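Local structure of cytochrome CH (Methylobacterium extorquens, 1QN2) at residues K9-C14 against A94-K99; S53-D58 against K71-T76; Q64-P69 against K87-I92. The protein probably carries electrons on a covalently bound heme c in methanol oxidation, as a small soluble class I cytochrome c. One frame throughout, in Å; residues are numbered along the deposited sequence.

Interaction 1 of 3, residues K9-C14 against A94-K99. With HEC (heme c), chain D.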
loop_
_atom_site.group_PDB
_atom_site.type_symbol
_atom_site.label_atom_id
_atom_site.label_comp_id
_atom_site.label_asym_id
_atom_site.label_seq_id
_atom_site.Cartn_x
_atom_site.Cartn_y
_atom_site.Cartn_z
ATOM N N LYS A 9 2.464 8.061 11.942
ATOM C CA LYS A 9 1.411 9.046 12.164
ATOM C C LYS A 9 0.571 9.245 10.900
ATOM O O LYS A 9 -0.652 9.394 10.984
ATOM C CB LYS A 9 2.043 10.389 12.572
ATOM C CG LYS A 9 1.023 11.409 13.037
ATOM C CD LYS A 9 1.621 12.338 14.087
ATOM C CE LYS A 9 0.596 13.350 14.571
ATOM N NZ LYS A 9 0.753 14.667 13.895
ATOM N N ALA A 10 1.206 9.250 9.735
ATOM C CA ALA A 10 0.515 9.441 8.458
ATOM C C ALA A 10 -0.268 8.217 8.023
ATOM O O ALA A 10 -1.092 8.261 7.094
ATOM C CB ALA A 10 1.554 9.798 7.386
ATOM N N PHE A 11 -0.047 7.086 8.675
ATOM C CA PHE A 11 -0.719 5.844 8.348
ATOM C C PHE A 11 -2.148 5.789 8.835
ATOM O O PHE A 11 -2.921 4.881 8.494
ATOM C CB PHE A 11 0.099 4.656 8.841
ATOM C CG PHE A 11 -0.379 3.312 8.389
ATOM C CD1 PHE A 11 -0.010 2.798 7.163
ATOM C CD2 PHE A 11 -1.188 2.552 9.218
ATOM C CE1 PHE A 11 -0.440 1.564 6.727
ATOM C CE2 PHE A 11 -1.600 1.310 8.795
ATOM C CZ PHE A 11 -1.257 0.812 7.556
ATOM N N ALA A 12 -2.565 6.760 9.641
ATOM C CA ALA A 12 -3.893 6.826 10.190
ATOM C C ALA A 12 -5.005 6.492 9.233
ATOM O O ALA A 12 -5.842 5.620 9.511
ATOM C CB ALA A 12 -4.145 8.137 10.916
ATOM N N PRO A 13 -5.093 7.153 8.071
ATOM C CA PRO A 13 -6.176 6.847 7.135
ATOM C C PRO A 13 -6.190 5.394 6.693
ATOM O O PRO A 13 -7.267 4.825 6.488
ATOM C CB PRO A 13 -5.893 7.764 5.948
ATOM C CG PRO A 13 -4.507 8.290 6.148
ATOM C CD PRO A 13 -4.317 8.328 7.647
ATOM N N CYS A 14 -5.025 4.777 6.546
ATOM C CA CYS A 14 -4.904 3.399 6.114
ATOM C C CYS A 14 -5.449 2.393 7.100
ATOM O O CYS A 14 -5.859 1.283 6.715
ATOM C CB CYS A 14 -3.420 3.076 5.812
ATOM S SG CYS A 14 -2.532 4.471 5.068
ATOM N N ALA A 94 8.538 4.458 4.655
ATOM C CA ALA A 94 9.583 4.105 5.665
ATOM C C ALA A 94 8.915 3.286 6.771
ATOM O O ALA A 94 9.450 2.342 7.351
ATOM C CB ALA A 94 10.090 5.430 6.255
ATOM N N TYR A 95 7.674 3.668 7.070
ATOM C CA TYR A 95 6.933 2.963 8.115
ATOM C C TYR A 95 6.638 1.531 7.729
ATOM O O TYR A 95 6.815 0.615 8.538
ATOM C CB TYR A 95 5.664 3.728 8.469
ATOM C CG TYR A 95 4.743 2.979 9.405
ATOM C CD1 TYR A 95 5.208 2.579 10.656
ATOM C CD2 TYR A 95 3.442 2.657 9.043
ATOM C CE1 TYR A 95 4.384 1.882 11.513
ATOM C CE2 TYR A 95 2.597 1.981 9.913
ATOM C CZ TYR A 95 3.090 1.589 11.145
ATOM O OH TYR A 95 2.317 0.883 12.039
ATOM N N LEU A 96 6.194 1.313 6.490
ATOM C CA LEU A 96 5.871 -0.007 5.985
ATOM C C LEU A 96 7.064 -0.947 6.029
ATOM O O LEU A 96 6.931 -2.142 6.289
ATOM C CB LEU A 96 5.345 0.085 4.542
ATOM C CG LEU A 96 4.007 0.782 4.315
ATOM C CD1 LEU A 96 3.640 0.710 2.818
ATOM C CD2 LEU A 96 2.920 0.119 5.142
ATOM N N LYS A 97 8.248 -0.398 5.766
ATOM C CA LYS A 97 9.451 -1.219 5.785
ATOM C C LYS A 97 9.695 -1.800 7.174
ATOM O O LYS A 97 10.249 -2.893 7.309
ATOM C CB LYS A 97 10.663 -0.407 5.324
ATOM C CG LYS A 97 10.691 -0.107 3.833
ATOM C CD LYS A 97 12.010 0.520 3.433
ATOM C CE LYS A 97 12.091 0.963 1.999
ATOM N NZ LYS A 97 13.418 1.588 1.709
ATOM N N THR A 98 9.272 -1.082 8.213
ATOM C CA THR A 98 9.473 -1.566 9.571
ATOM C C THR A 98 8.581 -2.758 9.888
ATOM O O THR A 98 8.864 -3.476 10.848
ATOM C CB THR A 98 9.268 -0.484 10.630
ATOM O OG1 THR A 98 7.874 -0.219 10.813
ATOM C CG2 THR A 98 10.010 0.789 10.298
ATOM N N LYS A 99 7.529 -2.944 9.102
ATOM C CA LYS A 99 6.599 -4.046 9.306
ATOM C C LYS A 99 6.967 -5.258 8.473
ATOM O O LYS A 99 6.306 -5.641 7.516
ATOM C CB LYS A 99 5.166 -3.602 9.027
ATOM C CG LYS A 99 4.360 -3.337 10.286
ATOM C CD LYS A 99 4.978 -2.228 11.128
ATOM C CE LYS A 99 4.516 -2.392 12.580
ATOM N NZ LYS A 99 4.166 -3.826 12.823
HETATM FE FE HEC D . -4.972 -0.116 0.701
HETATM C CHA HEC D . -4.408 -2.787 -1.376
HETATM C CHB HEC D . -1.574 0.332 1.043
HETATM C CHC HEC D . -5.523 2.948 2.203
HETATM C CHD HEC D . -8.257 -0.839 0.858
HETATM N NA HEC D . -3.274 -1.083 -0.017
HETATM C C1A HEC D . -3.273 -2.149 -0.893
HETATM C C2A HEC D . -1.965 -2.419 -1.173
HETATM C C3A HEC D . -1.166 -1.551 -0.497
HETATM C C4A HEC D . -1.984 -0.710 0.226
HETATM C CMA HEC D . 0.351 -1.630 -0.626
HETATM C CAA HEC D . -1.454 -3.515 -2.078
HETATM C CBA HEC D . -1.181 -4.762 -1.237
HETATM C CGA HEC D . -0.865 -6.017 -2.043
HETATM O O1A HEC D . -0.494 -5.965 -3.242
HETATM O O2A HEC D . -0.575 -7.058 -1.391
HETATM N NB HEC D . -3.769 1.362 1.534
HETATM C C1B HEC D . -2.401 1.296 1.585
HETATM C C2B HEC D . -1.992 2.322 2.406
HETATM C C3B HEC D . -3.074 3.132 2.661
HETATM C C4B HEC D . -4.204 2.487 2.171
HETATM C CMB HEC D . -0.593 2.735 2.833
HETATM C CAB HEC D . -2.992 4.375 3.293
HETATM C CBB HEC D . -2.387 5.470 2.668
HETATM N NC HEC D . -6.630 0.911 1.382
HETATM C C1C HEC D . -6.625 2.117 2.027
HETATM C C2C HEC D . -7.917 2.320 2.460
HETATM C C3C HEC D . -8.693 1.244 2.113
HETATM C C4C HEC D . -7.884 0.376 1.410
HETATM C CMC HEC D . -8.588 3.426 3.257
HETATM C CAC HEC D . -10.052 1.085 2.403
HETATM C CBC HEC D . -11.021 2.049 2.112
HETATM N ND HEC D . -6.141 -1.602 -0.124
HETATM C C1D HEC D . -7.485 -1.646 0.049
HETATM C C2D HEC D . -7.942 -2.679 -0.745
HETATM C C3D HEC D . -6.865 -3.237 -1.352
HETATM C C4D HEC D . -5.723 -2.563 -0.996
HETATM C CMD HEC D . -9.333 -3.233 -0.995
HETATM C CAD HEC D . -6.900 -4.373 -2.356
HETATM C CBD HEC D . -6.886 -3.607 -3.693
HETATM C CGD HEC D . -7.234 -4.488 -4.888
HETATM O O1D HEC D . -7.378 -3.903 -5.997
HETATM O O2D HEC D . -7.289 -5.735 -4.814
#

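Interaction 2 of 3, residues S53-D58 against K71-T76. With HEC (heme c), chain D.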
loop_
_atom_site.group_PDB
_atom_site.type_symbol
_atom_site.label_atom_id
_atom_site.label_comp_id
_atom_site.label_asym_id
_atom_site.label_seq_id
_atom_site.Cartn_x
_atom_site.Cartn_y
_atom_site.Cartn_z
ATOM N N SER A 53 -1.630 -6.970 -12.597
ATOM C CA SER A 53 -0.754 -5.831 -12.796
ATOM C C SER A 53 0.693 -6.251 -13.026
ATOM O O SER A 53 1.413 -5.575 -13.751
ATOM C CB SER A 53 -0.819 -4.897 -11.572
ATOM O OG SER A 53 -0.187 -5.550 -10.466
ATOM N N GLY A 54 1.119 -7.347 -12.408
ATOM C CA GLY A 54 2.492 -7.800 -12.563
ATOM C C GLY A 54 3.473 -6.892 -11.847
ATOM O O GLY A 54 4.686 -6.990 -12.034
ATOM N N LEU A 55 2.976 -5.982 -11.014
ATOM C CA LEU A 55 3.831 -5.038 -10.318
ATOM C C LEU A 55 4.540 -5.660 -9.109
ATOM O O LEU A 55 4.103 -6.634 -8.506
ATOM C CB LEU A 55 2.963 -3.868 -9.779
ATOM C CG LEU A 55 2.352 -2.889 -10.769
ATOM C CD1 LEU A 55 1.483 -1.864 -10.072
ATOM C CD2 LEU A 55 3.367 -2.213 -11.668
ATOM N N THR A 56 5.681 -5.049 -8.801
ATOM C CA THR A 56 6.497 -5.395 -7.633
ATOM C C THR A 56 6.484 -4.153 -6.712
ATOM O O THR A 56 6.809 -3.064 -7.191
ATOM C CB THR A 56 7.949 -5.717 -7.984
ATOM O OG1 THR A 56 8.041 -7.042 -8.528
ATOM C CG2 THR A 56 8.814 -5.660 -6.717
ATOM N N TRP A 57 6.085 -4.324 -5.461
ATOM C CA TRP A 57 6.011 -3.208 -4.561
ATOM C C TRP A 57 7.325 -2.598 -4.168
ATOM O O TRP A 57 7.667 -2.558 -2.979
ATOM C CB TRP A 57 5.114 -3.471 -3.368
ATOM C CG TRP A 57 3.662 -3.563 -3.733
ATOM C CD1 TRP A 57 2.779 -4.527 -3.353
ATOM C CD2 TRP A 57 2.934 -2.657 -4.575
ATOM N NE1 TRP A 57 1.533 -4.256 -3.876
ATOM C CE2 TRP A 57 1.610 -3.137 -4.659
ATOM C CE3 TRP A 57 3.264 -1.474 -5.234
ATOM C CZ2 TRP A 57 0.616 -2.465 -5.368
ATOM C CZ3 TRP A 57 2.290 -0.828 -5.976
ATOM C CH2 TRP A 57 0.983 -1.324 -6.032
ATOM N N ASP A 58 8.097 -2.103 -5.134
ATOM C CA ASP A 58 9.374 -1.459 -4.752
ATOM C C ASP A 58 9.038 -0.021 -4.323
ATOM O O ASP A 58 7.843 0.312 -4.363
ATOM C CB ASP A 58 10.352 -1.469 -5.901
ATOM C CG ASP A 58 9.941 -0.761 -7.161
ATOM O OD1 ASP A 58 8.872 -0.121 -7.245
ATOM O OD2 ASP A 58 10.716 -0.835 -8.144
ATOM N N LYS A 71 -5.130 5.551 -10.629
ATOM C CA LYS A 71 -4.416 5.905 -11.868
ATOM C C LYS A 71 -3.280 4.916 -12.107
ATOM O O LYS A 71 -2.889 4.648 -13.236
ATOM C CB LYS A 71 -3.866 7.327 -11.758
ATOM C CG LYS A 71 -2.819 7.674 -12.801
ATOM C CD LYS A 71 -1.985 8.860 -12.340
ATOM C CE LYS A 71 -0.912 9.217 -13.352
ATOM N NZ LYS A 71 -0.850 10.682 -13.611
ATOM N N LYS A 72 -2.748 4.370 -11.016
ATOM C CA LYS A 72 -1.642 3.403 -11.119
ATOM C C LYS A 72 -2.184 2.042 -11.549
ATOM O O LYS A 72 -1.586 1.306 -12.333
ATOM C CB LYS A 72 -1.006 3.256 -9.713
ATOM C CG LYS A 72 0.146 2.253 -9.680
ATOM C CD LYS A 72 1.201 2.655 -10.706
ATOM C CE LYS A 72 2.451 1.804 -10.507
ATOM N NZ LYS A 72 3.500 2.216 -11.481
ATOM N N VAL A 73 -3.344 1.711 -10.999
ATOM C CA VAL A 73 -3.962 0.423 -11.329
ATOM C C VAL A 73 -5.455 0.608 -11.572
ATOM O O VAL A 73 -6.294 0.357 -10.709
ATOM C CB VAL A 73 -3.754 -0.606 -10.200
ATOM C CG1 VAL A 73 -4.470 -1.915 -10.600
ATOM C CG2 VAL A 73 -2.248 -0.916 -10.045
ATOM N N PRO A 74 -5.783 1.073 -12.788
ATOM C CA PRO A 74 -7.212 1.266 -13.074
ATOM C C PRO A 74 -7.989 -0.010 -12.774
ATOM O O PRO A 74 -7.612 -1.102 -13.196
ATOM C CB PRO A 74 -7.227 1.568 -14.575
ATOM C CG PRO A 74 -5.880 2.197 -14.813
ATOM C CD PRO A 74 -4.920 1.369 -13.937
ATOM N N GLY A 75 -9.070 0.157 -12.021
ATOM C CA GLY A 75 -9.895 -0.965 -11.652
ATOM C C GLY A 75 -9.592 -1.569 -10.297
ATOM O O GLY A 75 -10.244 -2.543 -9.908
ATOM N N THR A 76 -8.636 -1.027 -9.541
ATOM C CA THR A 76 -8.370 -1.615 -8.219
ATOM C C THR A 76 -9.563 -1.427 -7.295
ATOM O O THR A 76 -10.349 -0.482 -7.441
ATOM C CB THR A 76 -7.143 -0.918 -7.564
ATOM O OG1 THR A 76 -7.022 -1.390 -6.207
ATOM C CG2 THR A 76 -7.368 0.585 -7.539
HETATM FE FE HEC D . -4.972 -0.116 0.701
HETATM C CHA HEC D . -4.408 -2.787 -1.376
HETATM C CHB HEC D . -1.574 0.332 1.043
HETATM C CHC HEC D . -5.523 2.948 2.203
HETATM C CHD HEC D . -8.257 -0.839 0.858
HETATM N NA HEC D . -3.274 -1.083 -0.017
HETATM C C1A HEC D . -3.273 -2.149 -0.893
HETATM C C2A HEC D . -1.965 -2.419 -1.173
HETATM C C3A HEC D . -1.166 -1.551 -0.497
HETATM C C4A HEC D . -1.984 -0.710 0.226
HETATM C CMA HEC D . 0.351 -1.630 -0.626
HETATM C CAA HEC D . -1.454 -3.515 -2.078
HETATM C CBA HEC D . -1.181 -4.762 -1.237
HETATM C CGA HEC D . -0.865 -6.017 -2.043
HETATM O O1A HEC D . -0.494 -5.965 -3.242
HETATM O O2A HEC D . -0.575 -7.058 -1.391
HETATM N NB HEC D . -3.769 1.362 1.534
HETATM C C1B HEC D . -2.401 1.296 1.585
HETATM C C2B HEC D . -1.992 2.322 2.406
HETATM C C3B HEC D . -3.074 3.132 2.661
HETATM C C4B HEC D . -4.204 2.487 2.171
HETATM C CMB HEC D . -0.593 2.735 2.833
HETATM C CAB HEC D . -2.992 4.375 3.293
HETATM C CBB HEC D . -2.387 5.470 2.668
HETATM N NC HEC D . -6.630 0.911 1.382
HETATM C C1C HEC D . -6.625 2.117 2.027
HETATM C C2C HEC D . -7.917 2.320 2.460
HETATM C C3C HEC D . -8.693 1.244 2.113
HETATM C C4C HEC D . -7.884 0.376 1.410
HETATM C CMC HEC D . -8.588 3.426 3.257
HETATM C CAC HEC D . -10.052 1.085 2.403
HETATM C CBC HEC D . -11.021 2.049 2.112
HETATM N ND HEC D . -6.141 -1.602 -0.124
HETATM C C1D HEC D . -7.485 -1.646 0.049
HETATM C C2D HEC D . -7.942 -2.679 -0.745
HETATM C C3D HEC D . -6.865 -3.237 -1.352
HETATM C C4D HEC D . -5.723 -2.563 -0.996
HETATM C CMD HEC D . -9.333 -3.233 -0.995
HETATM C CAD HEC D . -6.900 -4.373 -2.356
HETATM C CBD HEC D . -6.886 -3.607 -3.693
HETATM C CGD HEC D . -7.234 -4.488 -4.888
HETATM O O1D HEC D . -7.378 -3.903 -5.997
HETATM O O2D HEC D . -7.289 -5.735 -4.814
#

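Interaction 3 of 3, residues Q64-P69 against K87-I92. With HEC (heme c), chain D.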
loop_
_atom_site.group_PDB
_atom_site.type_symbol
_atom_site.label_atom_id
_atom_site.label_comp_id
_atom_site.label_asym_id
_atom_site.label_seq_id
_atom_site.Cartn_x
_atom_site.Cartn_y
_atom_site.Cartn_z
ATOM N N GLN A 64 3.998 5.758 -6.558
ATOM C CA GLN A 64 2.911 6.097 -7.485
ATOM C C GLN A 64 1.571 5.606 -6.979
ATOM O O GLN A 64 0.580 6.333 -7.018
ATOM C CB GLN A 64 3.225 5.554 -8.877
ATOM C CG GLN A 64 4.566 6.135 -9.365
ATOM C CD GLN A 64 4.960 5.618 -10.731
ATOM O OE1 GLN A 64 4.295 4.758 -11.308
ATOM N NE2 GLN A 64 6.058 6.144 -11.262
ATOM N N TRP A 65 1.536 4.376 -6.486
ATOM C CA TRP A 65 0.342 3.743 -5.951
ATOM C C TRP A 65 -0.299 4.543 -4.839
ATOM O O TRP A 65 -1.519 4.740 -4.804
ATOM C CB TRP A 65 0.670 2.330 -5.473
ATOM C CG TRP A 65 -0.364 1.607 -4.688
ATOM C CD1 TRP A 65 -0.314 1.254 -3.361
ATOM C CD2 TRP A 65 -1.584 1.061 -5.201
ATOM N NE1 TRP A 65 -1.444 0.539 -3.025
ATOM C CE2 TRP A 65 -2.239 0.416 -4.134
ATOM C CE3 TRP A 65 -2.180 1.059 -6.470
ATOM C CZ2 TRP A 65 -3.470 -0.215 -4.297
ATOM C CZ3 TRP A 65 -3.400 0.429 -6.626
ATOM C CH2 TRP A 65 -4.031 -0.199 -5.548
ATOM N N LEU A 66 0.492 5.029 -3.878
ATOM C CA LEU A 66 -0.107 5.802 -2.793
ATOM C C LEU A 66 -0.532 7.183 -3.240
ATOM O O LEU A 66 -1.488 7.750 -2.690
ATOM C CB LEU A 66 0.839 5.870 -1.594
ATOM C CG LEU A 66 1.206 4.533 -0.942
ATOM C CD1 LEU A 66 1.931 4.729 0.399
ATOM C CD2 LEU A 66 -0.038 3.679 -0.690
ATOM N N ALA A 67 0.132 7.782 -4.231
ATOM C CA ALA A 67 -0.275 9.124 -4.662
ATOM C C ALA A 67 -1.640 9.099 -5.343
ATOM O O ALA A 67 -2.430 10.041 -5.231
ATOM C CB ALA A 67 0.772 9.701 -5.609
ATOM N N ASP A 68 -1.929 8.019 -6.055
ATOM C CA ASP A 68 -3.224 7.889 -6.762
ATOM C C ASP A 68 -3.382 6.421 -7.201
ATOM O O ASP A 68 -2.916 6.054 -8.273
ATOM C CB ASP A 68 -3.142 8.760 -8.039
ATOM C CG ASP A 68 -4.502 9.036 -8.634
ATOM O OD1 ASP A 68 -5.431 8.240 -8.397
ATOM O OD2 ASP A 68 -4.650 10.056 -9.344
ATOM N N PRO A 69 -4.020 5.619 -6.350
ATOM C CA PRO A 69 -4.243 4.205 -6.582
ATOM C C PRO A 69 -4.914 3.873 -7.899
ATOM O O PRO A 69 -4.394 3.051 -8.665
ATOM C CB PRO A 69 -5.096 3.756 -5.403
ATOM C CG PRO A 69 -5.109 4.859 -4.423
ATOM C CD PRO A 69 -4.477 6.066 -5.021
ATOM N N LYS A 87 6.330 13.858 0.384
ATOM C CA LYS A 87 7.107 13.613 1.613
ATOM C C LYS A 87 6.316 12.661 2.520
ATOM O O LYS A 87 6.866 11.750 3.121
ATOM C CB LYS A 87 7.302 14.949 2.340
ATOM N N LYS A 88 5.006 12.897 2.591
ATOM C CA LYS A 88 4.164 12.032 3.425
ATOM C C LYS A 88 4.196 10.604 2.892
ATOM O O LYS A 88 4.249 9.631 3.641
ATOM C CB LYS A 88 2.732 12.554 3.459
ATOM C CG LYS A 88 1.967 12.193 4.715
ATOM C CD LYS A 88 0.738 13.072 4.892
ATOM C CE LYS A 88 1.074 14.323 5.694
ATOM N NZ LYS A 88 0.250 14.417 6.931
ATOM N N VAL A 89 4.162 10.495 1.565
ATOM C CA VAL A 89 4.198 9.170 0.949
ATOM C C VAL A 89 5.490 8.442 1.325
ATOM O O VAL A 89 5.461 7.254 1.649
ATOM C CB VAL A 89 4.130 9.278 -0.593
ATOM C CG1 VAL A 89 4.464 7.929 -1.218
ATOM C CG2 VAL A 89 2.740 9.728 -1.030
ATOM N N ASP A 90 6.609 9.156 1.267
ATOM C CA ASP A 90 7.910 8.578 1.604
ATOM C C ASP A 90 7.899 8.121 3.079
ATOM O O ASP A 90 8.395 7.037 3.372
ATOM C CB ASP A 90 9.015 9.620 1.430
ATOM C CG ASP A 90 9.523 9.769 0.020
ATOM O OD1 ASP A 90 9.451 8.809 -0.773
ATOM O OD2 ASP A 90 10.012 10.875 -0.306
ATOM N N ASP A 91 7.330 8.958 3.939
ATOM C CA ASP A 91 7.259 8.629 5.376
ATOM C C ASP A 91 6.482 7.338 5.576
ATOM O O ASP A 91 6.872 6.437 6.318
ATOM C CB ASP A 91 6.600 9.776 6.139
ATOM C CG ASP A 91 7.527 10.987 6.222
ATOM O OD1 ASP A 91 8.729 10.806 5.966
ATOM O OD2 ASP A 91 7.046 12.089 6.537
ATOM N N ILE A 92 5.350 7.246 4.877
ATOM C CA ILE A 92 4.540 6.029 4.990
ATOM C C ILE A 92 5.342 4.819 4.546
ATOM O O ILE A 92 5.319 3.755 5.173
ATOM C CB ILE A 92 3.254 6.159 4.153
ATOM C CG1 ILE A 92 2.326 7.194 4.783
ATOM C CG2 ILE A 92 2.565 4.816 4.004
ATOM C CD1 ILE A 92 1.011 7.477 4.140
HETATM FE FE HEC D . -4.972 -0.116 0.701
HETATM C CHA HEC D . -4.408 -2.787 -1.376
HETATM C CHB HEC D . -1.574 0.332 1.043
HETATM C CHC HEC D . -5.523 2.948 2.203
HETATM C CHD HEC D . -8.257 -0.839 0.858
HETATM N NA HEC D . -3.274 -1.083 -0.017
HETATM C C1A HEC D . -3.273 -2.149 -0.893
HETATM C C2A HEC D . -1.965 -2.419 -1.173
HETATM C C3A HEC D . -1.166 -1.551 -0.497
HETATM C C4A HEC D . -1.984 -0.710 0.226
HETATM C CMA HEC D . 0.351 -1.630 -0.626
HETATM C CAA HEC D . -1.454 -3.515 -2.078
HETATM C CBA HEC D . -1.181 -4.762 -1.237
HETATM C CGA HEC D . -0.865 -6.017 -2.043
HETATM O O1A HEC D . -0.494 -5.965 -3.242
HETATM O O2A HEC D . -0.575 -7.058 -1.391
HETATM N NB HEC D . -3.769 1.362 1.534
HETATM C C1B HEC D . -2.401 1.296 1.585
HETATM C C2B HEC D . -1.992 2.322 2.406
HETATM C C3B HEC D . -3.074 3.132 2.661
HETATM C C4B HEC D . -4.204 2.487 2.171
HETATM C CMB HEC D . -0.593 2.735 2.833
HETATM C CAB HEC D . -2.992 4.375 3.293
HETATM C CBB HEC D . -2.387 5.470 2.668
HETATM N NC HEC D . -6.630 0.911 1.382
HETATM C C1C HEC D . -6.625 2.117 2.027
HETATM C C2C HEC D . -7.917 2.320 2.460
HETATM C C3C HEC D . -8.693 1.244 2.113
HETATM C C4C HEC D . -7.884 0.376 1.410
HETATM C CMC HEC D . -8.588 3.426 3.257
HETATM C CAC HEC D . -10.052 1.085 2.403
HETATM C CBC HEC D . -11.021 2.049 2.112
HETATM N ND HEC D . -6.141 -1.602 -0.124
HETATM C C1D HEC D . -7.485 -1.646 0.049
HETATM C C2D HEC D . -7.942 -2.679 -0.745
HETATM C C3D HEC D . -6.865 -3.237 -1.352
HETATM C C4D HEC D . -5.723 -2.563 -0.996
HETATM C CMD HEC D . -9.333 -3.233 -0.995
HETATM C CAD HEC D . -6.900 -4.373 -2.356
HETATM C CBD HEC D . -6.886 -3.607 -3.693
HETATM C CGD HEC D . -7.234 -4.488 -4.888
HETATM O O1D HEC D . -7.378 -3.903 -5.997
HETATM O O2D HEC D . -7.289 -5.735 -4.814
#

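Interaction 1 of 3, residues K9-C14 against A94-K99
Phe11 and Tyr95 make an edge-to-face aromatic pair where the N-terminal helix 4-10 and the residues that follow it meet the last turns of helix 86-98, the contact between N- and C-terminal helices that marks the class I cytochrome c fold. The ring planes stand at 63° and their centroids are 5.3 Å apart. Tyr95 presents its CD2-CE2 edge, with CE2 set down 3.6 Å from Phe11 CG, toward the rim of the phenyl face. In return Phe11 CD1 lies at the edge of the tyrosine ring, in its plane. With CG turned anti to its own backbone N (chi1 172°), Tyr95 swings its ring from the C-terminal helix across to Phe11. One residue on, Leu96 sends a single methyl to the same ring, CD2 resting 4.0 Å from Phe11 CE1. Beyond these two segments Leu29 and the ring of Phe20 also touch Phe11, and the phenyl group ends up buried. Past the aromatic pair, Thr98 OG1 donates to Tyr95 O in the carbonyl plane. The other face of Phe11 looks at the heme attachment site: Cys14 CB sits 3.4 Å above the centre of the ring. Cys14 is the first cysteine of the CXXCH heme-binding motif, and its SG is bonded to HEC CAB at 1.8 Å.

Interaction 2 of 3, residues S53-D58 against K71-T76
Ser53 and Val73, with CA atoms 7.2 Å apart, are where two irregular pieces of backbone come closest, each just leaving a helix. On one side Gly54 takes a positive phi (71°) to end helix 48-53, and an inverse gamma turn centred on Trp57 follows. On the other, a type II turn runs from Val73 to Thr76, with Gly75 in the position where phi is positive. Ser53 OG accepts from Leu55 N in an ST turn, nearly straight, and is also hydrogen-bonded to Leu50 O.

No hydrogen bond crosses between the segments; the closest touching is apolar and centres on one methyl, Leu55 CD1, which lies 3.8 Å from Lys72 CE and equally far from Val73 CG2. The lysine chain bends at chi2 (56°), which lays its CE beside the leucine while NZ goes on to a salt bridge with Asp61 and a hydrogen bond with Gln64.

Both segments also hold the heme by its propionates. Trp57 NE1, reaching out in the indole plane, donates to HEC O1A at 2.7 Å with an N-H...O angle of 167°. Thr76 OG1 bonds HEC O1D at 2.5 Å and is hydrogen-bonded to Met78 N as well. A phenylalanine in place of Trp57 would probably leave O1A without this donor and open a gap beside Trp65, whose ring the indole meets. A tryptophan N-H fixing a heme propionate is a hallmark of the heme pocket in many class I cytochromes c.

Interaction 3 of 3, residues Q64-P69 against K87-I92
Leu66 and Val89, their CA atoms 6.6 Å apart, mark the closest approach of the last turn of helix 59-67 to the first half of helix 86-98. Between the segments the contact is purely apolar, and all three residues that touch are buried. Leu66 does the bridging. Its CB faces Val89 CG1 at 4.2 Å, while farther out CD1 packs against Ile92 CG2 at 3.7 Å, the two side chains crossing at a slant. Ile92 delivers that methyl because CG1 (chi1 -69°) lies beside the backbone N and anti to the carbonyl carbon, which leaves CG2 anti to the N. In the class I cytochrome c fold these two helices help to close the hydrophobic wall round one edge of the heme, and the branched ends accordingly share a porphyrin methyl: HEC CMB is 3.7 Å from Leu66 CD2 and 4.0 Å from Ile92 CG2. Ile83, in the loop before helix 86-98, touches Val89 and is joined to Leu66 by a backbone hydrogen bond. Trp65, next door on the same helix, points to the porphyrin instead of the C-terminal helix. It comes in over one face of the macrocycle, with NE1 3.3 Å from HEC C3A and HEC NA near the plane of the indole, at its edge. Pro69, the first residue of helix 69-72, lays its CB 3.9 Å above one indole face, offset toward the rim.

Overall arrangement
All three contacts touch the same heme. Interactions 1 and 3 share helix 86-98 and have centres about 10 Å apart; they touch where Ala10 CB packs 3.6 Å from Lys88 CG. Both also reach the same porphyrin methyl, HEC CMB, from Phe11 on one hand and from Leu66 and Ile92 on the other. Interaction 2 serves the propionate end of the heme, with its centre about 19 Å from that of interaction 1 across the middle of the chain and no touch between them. Interaction 3, about 13 Å from interaction 2 between centres, joins the two: Trp57 CH2 lies 3.5 Å from Trp65 CG, and Val73 packs on Trp65 too.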